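PDB 6NOB: beta-fructofuranosidase from Bifidobacterium adolescentis, which probably hydrolyses terminal beta-D-fructofuranoside units from the non-reducing ends of sugars such as sucrose. Local coordinates for residues 500-505 with 514-519; 534-539 with 592-597; 586-591 with 630-635. All blocks are in the same frame, centred on the assembly; numbering follows the deposited sequence.

Contact 1: residues 500-505 with 514-519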
# COMPACT_ATOMS: atom_id res chain seq x y z
N GLU A 500 -23.50 15.22 -2.30
CA GLU A 500 -24.74 15.80 -1.80
C GLU A 500 -25.08 15.26 -0.41
O GLU A 500 -24.83 14.10 -0.08
CB GLU A 500 -25.89 15.47 -2.76
CG GLU A 500 -27.17 16.27 -2.47
CD GLU A 500 -28.32 15.78 -3.29
OE1 GLU A 500 -29.33 16.51 -3.41
OE2 GLU A 500 -28.20 14.67 -3.82
N ARG A 501 -25.66 16.14 0.41
CA ARG A 501 -26.22 15.72 1.68
C ARG A 501 -27.33 14.70 1.46
O ARG A 501 -28.04 14.73 0.45
CB ARG A 501 -26.76 16.93 2.46
CG ARG A 501 -25.72 17.62 3.32
CD ARG A 501 -25.79 17.12 4.76
NE ARG A 501 -25.28 18.09 5.73
CZ ARG A 501 -25.58 18.08 7.02
NH1 ARG A 501 -26.40 17.16 7.52
NH2 ARG A 501 -25.06 19.00 7.83
N LEU A 502 -27.44 13.77 2.40
CA LEU A 502 -28.43 12.70 2.36
C LEU A 502 -29.41 12.89 3.51
O LEU A 502 -29.01 13.21 4.63
CB LEU A 502 -27.77 11.32 2.43
CG LEU A 502 -26.81 11.00 1.29
CD1 LEU A 502 -26.10 9.68 1.54
CD2 LEU A 502 -27.56 10.98 -0.04
N ALA A 503 -30.69 12.72 3.21
CA ALA A 503 -31.73 12.91 4.21
C ALA A 503 -31.65 11.83 5.28
O ALA A 503 -31.36 10.67 5.00
CB ALA A 503 -33.11 12.90 3.55
N VAL A 504 -31.91 12.24 6.52
CA VAL A 504 -31.94 11.33 7.66
C VAL A 504 -33.39 11.19 8.09
O VAL A 504 -33.99 12.15 8.58
CB VAL A 504 -31.06 11.84 8.82
CG1 VAL A 504 -31.00 10.80 9.93
CG2 VAL A 504 -29.67 12.20 8.32
N HIS A 505 -33.96 10.01 7.89
CA HIS A 505 -35.33 9.78 8.32
C HIS A 505 -35.37 8.78 9.46
O HIS A 505 -34.44 7.99 9.67
CB HIS A 505 -36.21 9.32 7.15
CG HIS A 505 -37.16 10.38 6.68
ND1 HIS A 505 -38.39 10.60 7.26
CD2 HIS A 505 -37.04 11.31 5.70
CE1 HIS A 505 -39.00 11.61 6.66
NE2 HIS A 505 -38.20 12.06 5.70
N THR A 514 -30.32 6.34 3.38
CA THR A 514 -30.13 5.53 2.19
C THR A 514 -28.91 6.01 1.42
O THR A 514 -28.78 7.21 1.13
CB THR A 514 -31.37 5.58 1.30
OG1 THR A 514 -32.51 5.09 2.03
CG2 THR A 514 -31.17 4.71 0.06
N ALA A 515 -28.01 5.09 1.09
CA ALA A 515 -26.75 5.44 0.46
C ALA A 515 -26.79 5.09 -1.02
O ALA A 515 -26.75 3.90 -1.36
CB ALA A 515 -25.59 4.72 1.15
N PRO A 516 -26.85 6.07 -1.92
CA PRO A 516 -26.87 5.75 -3.35
C PRO A 516 -25.55 5.12 -3.79
O PRO A 516 -24.48 5.63 -3.46
CB PRO A 516 -27.09 7.11 -4.03
CG PRO A 516 -27.56 8.03 -2.93
CD PRO A 516 -26.92 7.52 -1.67
N GLY A 517 -25.65 4.01 -4.51
CA GLY A 517 -24.46 3.30 -4.96
C GLY A 517 -23.63 2.69 -3.86
O GLY A 517 -22.51 2.25 -4.12
N ASN A 518 -24.16 2.64 -2.63
CA ASN A 518 -23.46 2.08 -1.47
C ASN A 518 -22.09 2.72 -1.27
O ASN A 518 -21.11 2.05 -0.91
CB ASN A 518 -23.33 0.56 -1.58
CG ASN A 518 -23.37 -0.12 -0.22
OD1 ASN A 518 -23.29 0.55 0.81
ND2 ASN A 518 -23.51 -1.44 -0.21
N ALA A 519 -22.01 4.03 -1.49
CA ALA A 519 -20.79 4.80 -1.25
C ALA A 519 -21.20 6.10 -0.59
O ALA A 519 -21.88 6.93 -1.21
CB ALA A 519 -20.03 5.06 -2.55

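Contact 2: residues 534-539 with 592-597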
# COMPACT_ATOMS: atom_id res chain seq x y z
N MET A 534 -24.08 1.16 15.04
CA MET A 534 -24.16 1.78 13.72
C MET A 534 -24.01 0.69 12.67
O MET A 534 -22.92 0.13 12.50
CB MET A 534 -23.08 2.85 13.55
CG MET A 534 -23.39 4.17 14.25
SD MET A 534 -22.02 5.35 14.20
CE MET A 534 -21.99 5.77 12.46
N VAL A 535 -25.10 0.37 11.98
CA VAL A 535 -25.06 -0.57 10.86
C VAL A 535 -24.51 0.17 9.65
O VAL A 535 -25.16 1.06 9.10
CB VAL A 535 -26.45 -1.15 10.57
CG1 VAL A 535 -26.41 -2.05 9.35
CG2 VAL A 535 -26.98 -1.90 11.79
N LEU A 536 -23.30 -0.20 9.23
CA LEU A 536 -22.63 0.51 8.15
C LEU A 536 -22.93 -0.10 6.78
O LEU A 536 -23.10 0.64 5.80
CB LEU A 536 -21.12 0.54 8.39
CG LEU A 536 -20.65 0.96 9.78
CD1 LEU A 536 -19.13 0.94 9.87
CD2 LEU A 536 -21.19 2.34 10.15
N ALA A 537 -22.99 -1.43 6.69
CA ALA A 537 -23.22 -2.08 5.41
C ALA A 537 -23.63 -3.53 5.65
O ALA A 537 -23.34 -4.11 6.70
CB ALA A 537 -21.98 -2.03 4.52
N LYS A 538 -24.32 -4.08 4.66
CA LYS A 538 -24.70 -5.49 4.64
C LYS A 538 -24.27 -6.08 3.30
O LYS A 538 -24.05 -5.36 2.32
CB LYS A 538 -26.21 -5.68 4.84
CG LYS A 538 -26.69 -5.48 6.27
CD LYS A 538 -28.14 -5.03 6.30
CE LYS A 538 -28.82 -5.49 7.59
NZ LYS A 538 -29.95 -4.60 7.97
N GLY A 539 -24.17 -7.40 3.27
CA GLY A 539 -23.79 -8.08 2.05
C GLY A 539 -23.81 -9.59 2.17
O GLY A 539 -24.68 -10.16 2.84
N VAL A 592 -14.36 0.01 4.22
CA VAL A 592 -14.75 1.00 5.22
C VAL A 592 -13.49 1.59 5.84
O VAL A 592 -12.47 0.91 5.97
CB VAL A 592 -15.67 0.40 6.30
CG1 VAL A 592 -14.88 -0.48 7.26
CG2 VAL A 592 -16.41 1.49 7.06
N GLU A 593 -13.55 2.87 6.17
CA GLU A 593 -12.50 3.54 6.93
C GLU A 593 -13.17 4.46 7.94
O GLU A 593 -13.96 5.33 7.56
CB GLU A 593 -11.56 4.33 6.01
CG GLU A 593 -10.91 3.49 4.92
CD GLU A 593 -9.78 4.21 4.21
OE1 GLU A 593 -8.76 4.49 4.86
OE2 GLU A 593 -9.93 4.50 3.00
N VAL A 594 -12.87 4.26 9.22
CA VAL A 594 -13.56 4.93 10.31
C VAL A 594 -12.54 5.73 11.11
O VAL A 594 -11.46 5.22 11.43
CB VAL A 594 -14.29 3.92 11.22
CG1 VAL A 594 -14.94 4.63 12.39
CG2 VAL A 594 -15.32 3.13 10.41
N PHE A 595 -12.89 6.97 11.44
CA PHE A 595 -12.04 7.85 12.24
C PHE A 595 -12.83 8.34 13.44
O PHE A 595 -13.94 8.87 13.29
CB PHE A 595 -11.53 9.02 11.39
CG PHE A 595 -10.75 8.57 10.19
CD1 PHE A 595 -11.39 8.30 8.99
CD2 PHE A 595 -9.38 8.38 10.27
CE1 PHE A 595 -10.68 7.87 7.89
CE2 PHE A 595 -8.66 7.95 9.17
CZ PHE A 595 -9.31 7.69 7.98
N LEU A 596 -12.27 8.16 14.63
CA LEU A 596 -12.94 8.49 15.88
C LEU A 596 -12.26 9.67 16.55
O LEU A 596 -11.03 9.79 16.53
CB LEU A 596 -12.95 7.28 16.83
CG LEU A 596 -13.50 5.98 16.24
CD1 LEU A 596 -13.58 4.91 17.31
CD2 LEU A 596 -14.87 6.22 15.63
N ASN A 597 -13.07 10.54 17.15
CA ASN A 597 -12.59 11.70 17.90
C ASN A 597 -11.62 12.54 17.06
O ASN A 597 -10.59 13.01 17.55
CB ASN A 597 -11.94 11.27 19.21
CG ASN A 597 -12.96 10.91 20.27
OD1 ASN A 597 -14.16 10.92 20.02
ND2 ASN A 597 -12.48 10.58 21.47

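Contact 3: residues 586-591 with 630-635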
# COMPACT_ATOMS: atom_id res chain seq x y z
N PHE A 586 -16.16 6.59 6.25
CA PHE A 586 -16.09 6.52 4.79
C PHE A 586 -16.34 5.07 4.39
O PHE A 586 -15.51 4.20 4.68
CB PHE A 586 -14.73 6.98 4.25
CG PHE A 586 -14.43 8.44 4.48
CD1 PHE A 586 -13.95 8.88 5.71
CD2 PHE A 586 -14.56 9.36 3.45
CE1 PHE A 586 -13.65 10.21 5.91
CE2 PHE A 586 -14.26 10.69 3.66
CZ PHE A 586 -13.81 11.12 4.89
N PHE A 587 -17.46 4.80 3.73
CA PHE A 587 -17.72 3.49 3.15
C PHE A 587 -17.81 3.62 1.64
O PHE A 587 -18.66 4.36 1.13
CB PHE A 587 -18.99 2.85 3.71
CG PHE A 587 -19.21 1.45 3.19
CD1 PHE A 587 -18.46 0.40 3.69
CD2 PHE A 587 -20.12 1.21 2.18
CE1 PHE A 587 -18.65 -0.89 3.21
CE2 PHE A 587 -20.31 -0.07 1.69
CZ PHE A 587 -19.57 -1.12 2.21
N ASP A 588 -16.96 2.88 0.93
CA ASP A 588 -16.80 3.02 -0.52
C ASP A 588 -17.02 1.65 -1.17
O ASP A 588 -16.08 0.99 -1.60
CB ASP A 588 -15.43 3.60 -0.85
CG ASP A 588 -15.24 3.85 -2.34
OD1 ASP A 588 -16.25 3.94 -3.07
OD2 ASP A 588 -14.08 3.96 -2.77
N ARG A 589 -18.29 1.22 -1.21
CA ARG A 589 -18.74 0.02 -1.91
C ARG A 589 -18.21 -1.27 -1.28
O ARG A 589 -19.01 -2.15 -0.93
CB ARG A 589 -18.36 0.09 -3.39
CG ARG A 589 -19.18 1.10 -4.18
CD ARG A 589 -18.45 1.58 -5.42
NE ARG A 589 -18.26 0.51 -6.39
CZ ARG A 589 -19.15 0.19 -7.33
NH1 ARG A 589 -20.29 0.86 -7.42
NH2 ARG A 589 -18.90 -0.79 -8.18
N ASN A 590 -16.89 -1.42 -1.15
CA ASN A 590 -16.34 -2.66 -0.62
C ASN A 590 -15.22 -2.43 0.39
O ASN A 590 -14.39 -3.32 0.58
CB ASN A 590 -15.85 -3.57 -1.75
CG ASN A 590 -14.70 -2.97 -2.54
OD1 ASN A 590 -14.29 -1.83 -2.29
ND2 ASN A 590 -14.18 -3.73 -3.49
N VAL A 591 -15.17 -1.27 1.03
CA VAL A 591 -14.14 -0.98 2.03
C VAL A 591 -14.66 0.13 2.93
O VAL A 591 -15.34 1.05 2.48
CB VAL A 591 -12.80 -0.60 1.35
CG1 VAL A 591 -12.97 0.63 0.46
CG2 VAL A 591 -11.71 -0.37 2.39
N ARG A 630 -23.47 12.16 3.69
CA ARG A 630 -23.34 12.66 2.33
C ARG A 630 -22.96 11.51 1.40
O ARG A 630 -22.24 10.59 1.79
CB ARG A 630 -22.29 13.77 2.22
CG ARG A 630 -22.51 14.96 3.15
CD ARG A 630 -21.42 16.00 3.02
NE ARG A 630 -21.27 16.75 4.26
CZ ARG A 630 -20.61 17.91 4.37
NH1 ARG A 630 -20.04 18.45 3.31
NH2 ARG A 630 -20.53 18.51 5.55
N ALA A 631 -23.45 11.59 0.17
CA ALA A 631 -23.04 10.64 -0.86
C ALA A 631 -21.56 10.80 -1.18
O ALA A 631 -21.01 11.90 -1.14
CB ALA A 631 -23.88 10.84 -2.13
N LEU A 632 -20.91 9.68 -1.49
CA LEU A 632 -19.49 9.68 -1.81
C LEU A 632 -19.31 9.68 -3.32
O LEU A 632 -19.93 8.89 -4.03
CB LEU A 632 -18.79 8.47 -1.18
CG LEU A 632 -17.27 8.56 -1.02
CD1 LEU A 632 -16.91 9.55 0.08
CD2 LEU A 632 -16.68 7.20 -0.72
N ASN A 633 -18.45 10.58 -3.80
CA ASN A 633 -18.16 10.65 -5.23
C ASN A 633 -17.22 9.52 -5.64
O ASN A 633 -16.59 8.85 -4.82
CB ASN A 633 -17.51 11.99 -5.58
CG ASN A 633 -18.43 13.17 -5.36
OD1 ASN A 633 -19.63 13.09 -5.62
ND2 ASN A 633 -17.87 14.27 -4.89
N GLY A 634 -17.14 9.31 -6.96
CA GLY A 634 -16.15 8.42 -7.54
C GLY A 634 -15.02 9.22 -8.16
O GLY A 634 -15.16 10.41 -8.45
N ILE A 635 -13.89 8.55 -8.38
CA ILE A 635 -12.68 9.19 -8.89
C ILE A 635 -12.40 8.86 -10.34
O ILE A 635 -11.42 9.37 -10.90
CB ILE A 635 -11.46 8.85 -8.02
CG1 ILE A 635 -11.12 7.36 -8.14
CG2 ILE A 635 -11.70 9.23 -6.57
CD1 ILE A 635 -9.80 6.98 -7.50
O HOH W 1 -17.42 6.05 -4.80

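Contact 1: residues 500-505 with 514-519
Leu-502 meets Pro-516 and the backbone around Thr-514, and this one leucine carries almost the whole contact. Its CB leaves the backbone heading for the segment 514-519 but does not itself touch it. From there CG is set anti to the carbonyl carbon and next to the backbone N (chi1 -61°), which sends the fork of the side chain on across the gap. The two methyls then divide the work. CD1 comes against the carbonyl oxygen, with Leu-502 CD1 3.7 Å from Thr-514 O, and further along it skirts the backbone of Ala-515. CD2 meets the CG-CD end of the proline ring, Leu-502 CD2 being 3.9 Å from Pro-516 CD; the two side chains reach toward each other. Leu-502 CD1 is also 4.0 Å from Pro-516 CD, so that ring carbon faces both methyls.

Both segments are connections in the C-terminal beta sandwich. After strand 498-501 the chain leaves the six-stranded sheet and crosses to strand 505-507 of the seven-stranded one; after strand 510-515 it crosses back to strand 519-526. The return passes through a type II beta turn, with Pro-516 and Gly-517 at its corners and closed by Asn-518 N to Ala-515 O at 3.1 Å. Asp-613 takes the N-H of Gly-517, and the side-chain amide of Asn-518 reaches the carbonyl of Ala-610, so the turn has further polar ties outside the pair. Leu-502 packs on Val-513 as well, and its backbone is hydrogen-bonded to that of Ala-629.

Between the segments the chemistry is apolar: methyls on ring carbons and one carbonyl brushed by a methyl. Such a contact has no directional bond and depends on shape, at a partly exposed edge of the sandwich.

Contact 2: residues 534-539 with 592-597
Leu-536 and Val-592 touch through one methyl each, with Leu-536 CD1 3.9 Å from Val-592 CG2, and here the contact is tightest. The side chains run at about a right angle to one another, so Leu-536 CD1 comes in across the Val-592 CB-CG2 branch. Val-592 presents that branch because CG2 lies anti to its backbone N while CG1 is wedged between N and the carbonyl carbon (chi1 74°). Two residues on, the fit is slacker: Leu-536 CD1 and Val-594 CG2 stand 4.4 Å apart, so CD1 alone serves both valines.

The two strands do not pair. Strand 532-540 belongs to the seven-stranded sheet and strand 591-596 to the six-stranded sheet of the C-terminal beta sandwich, and these side chains meet in the core between them, with 8.4 Å from Leu-536 CA to Val-592 CA. A classic beta bulge interrupts the first strand, where Leu-536 and Ala-537 both stand opposite Leu-550. Close by, the carbonyl oxygen of Leu-536 accepts a hydrogen bond from the hydroxyl of Tyr-520, a residue of the six-stranded sheet, so the apolar core contains a polar tie from one sheet to the other. Phe-587 packs against both Ala-537 and Val-592.

Away from this core the surroundings change. Val-535 turns to the other face of its sheet, against Glu-549 and Leu-551, and Lys-538 stretches out exposed to solvent. The alternate face of the second strand is buried instead: Glu-593 pairs with Arg-476 in a salt bridge and hydrogen-bonds His-121 and the N-H of Leu-474, while Phe-595 packs on Ala-602.

Contact 3: residues 586-591 with 630-635
Leu-632 fits into the angle between Phe-586 and Asp-588, in the six-stranded sheet of the C-terminal beta sandwich. Strands 586-588 and 630-632 flank strand 519-526 on its two sides and so run in roughly the same direction, 44° apart with their axes 8.3 Å from each other. Ala-519, at the start of the intervening strand, touches both Asp-588 and Leu-632.

The van der Waals contacts all come from the two methyls of the leucine. Its CG lies opposite the backbone N (chi1 -160°), which carries one methyl out toward Phe-586 and the other toward Asp-588. Leu-632 CD1 reaches the edge of the phenylalanine ring, near its plane, at 4.1 Å from Phe-586 CD2. Leu-632 CD2 is 3.8 Å from Asp-588 CB and also lies against the carbonyl oxygen of Phe-587. Helix 491-497 covers the group, with Leu-497 on Leu-632 and Val-493 on Phe-586, whose ring also meets Tyr-521 edge-to-face.

Backbone bonds shape the end of strand 586-588. Asp-588 N to Val-591 O, at 2.9 Å, closes a tight hairpin, and within it Asn-590 N bonds Asp-588 O round a classic gamma turn at Arg-589.

Polar contacts centre on the buried Asp-588 carboxylate, which is richly supplied with donors. OD2 takes the N-H of Ala-120 and His-121 ND1, and OD1 the N-H of Gly-119, tying the sandwich to the segment 119-121. Across the contact itself a single water gives one proton to Asp-588 OD1 at 3.0 Å and the other to Asn-633 O at 2.9 Å.

How the contacts relate
All three contacts lie in the C-terminal beta sandwich, on one side of the chain's centre. Contact 1 closes before the others open, whereas contacts 2 and 3 interleave along the sequence, since 586-591 runs directly into 592-597 through a hairpin. Contact 3 is the link: its centre is about 11 Å from each of the others, whose own centres are about 14 Å apart. It shares the six-stranded sheet with both; the joins are probable backbone hydrogen bonds, Ala-519 O to Leu-632 N at 2.9 Å (contacts 1 and 3) and Phe-586 O to Glu-593 N at 2.8 Å (contacts 2 and 3). Together they join the sheets at an edge and in the core, and bring the six-stranded sheet's end to residues 119-121.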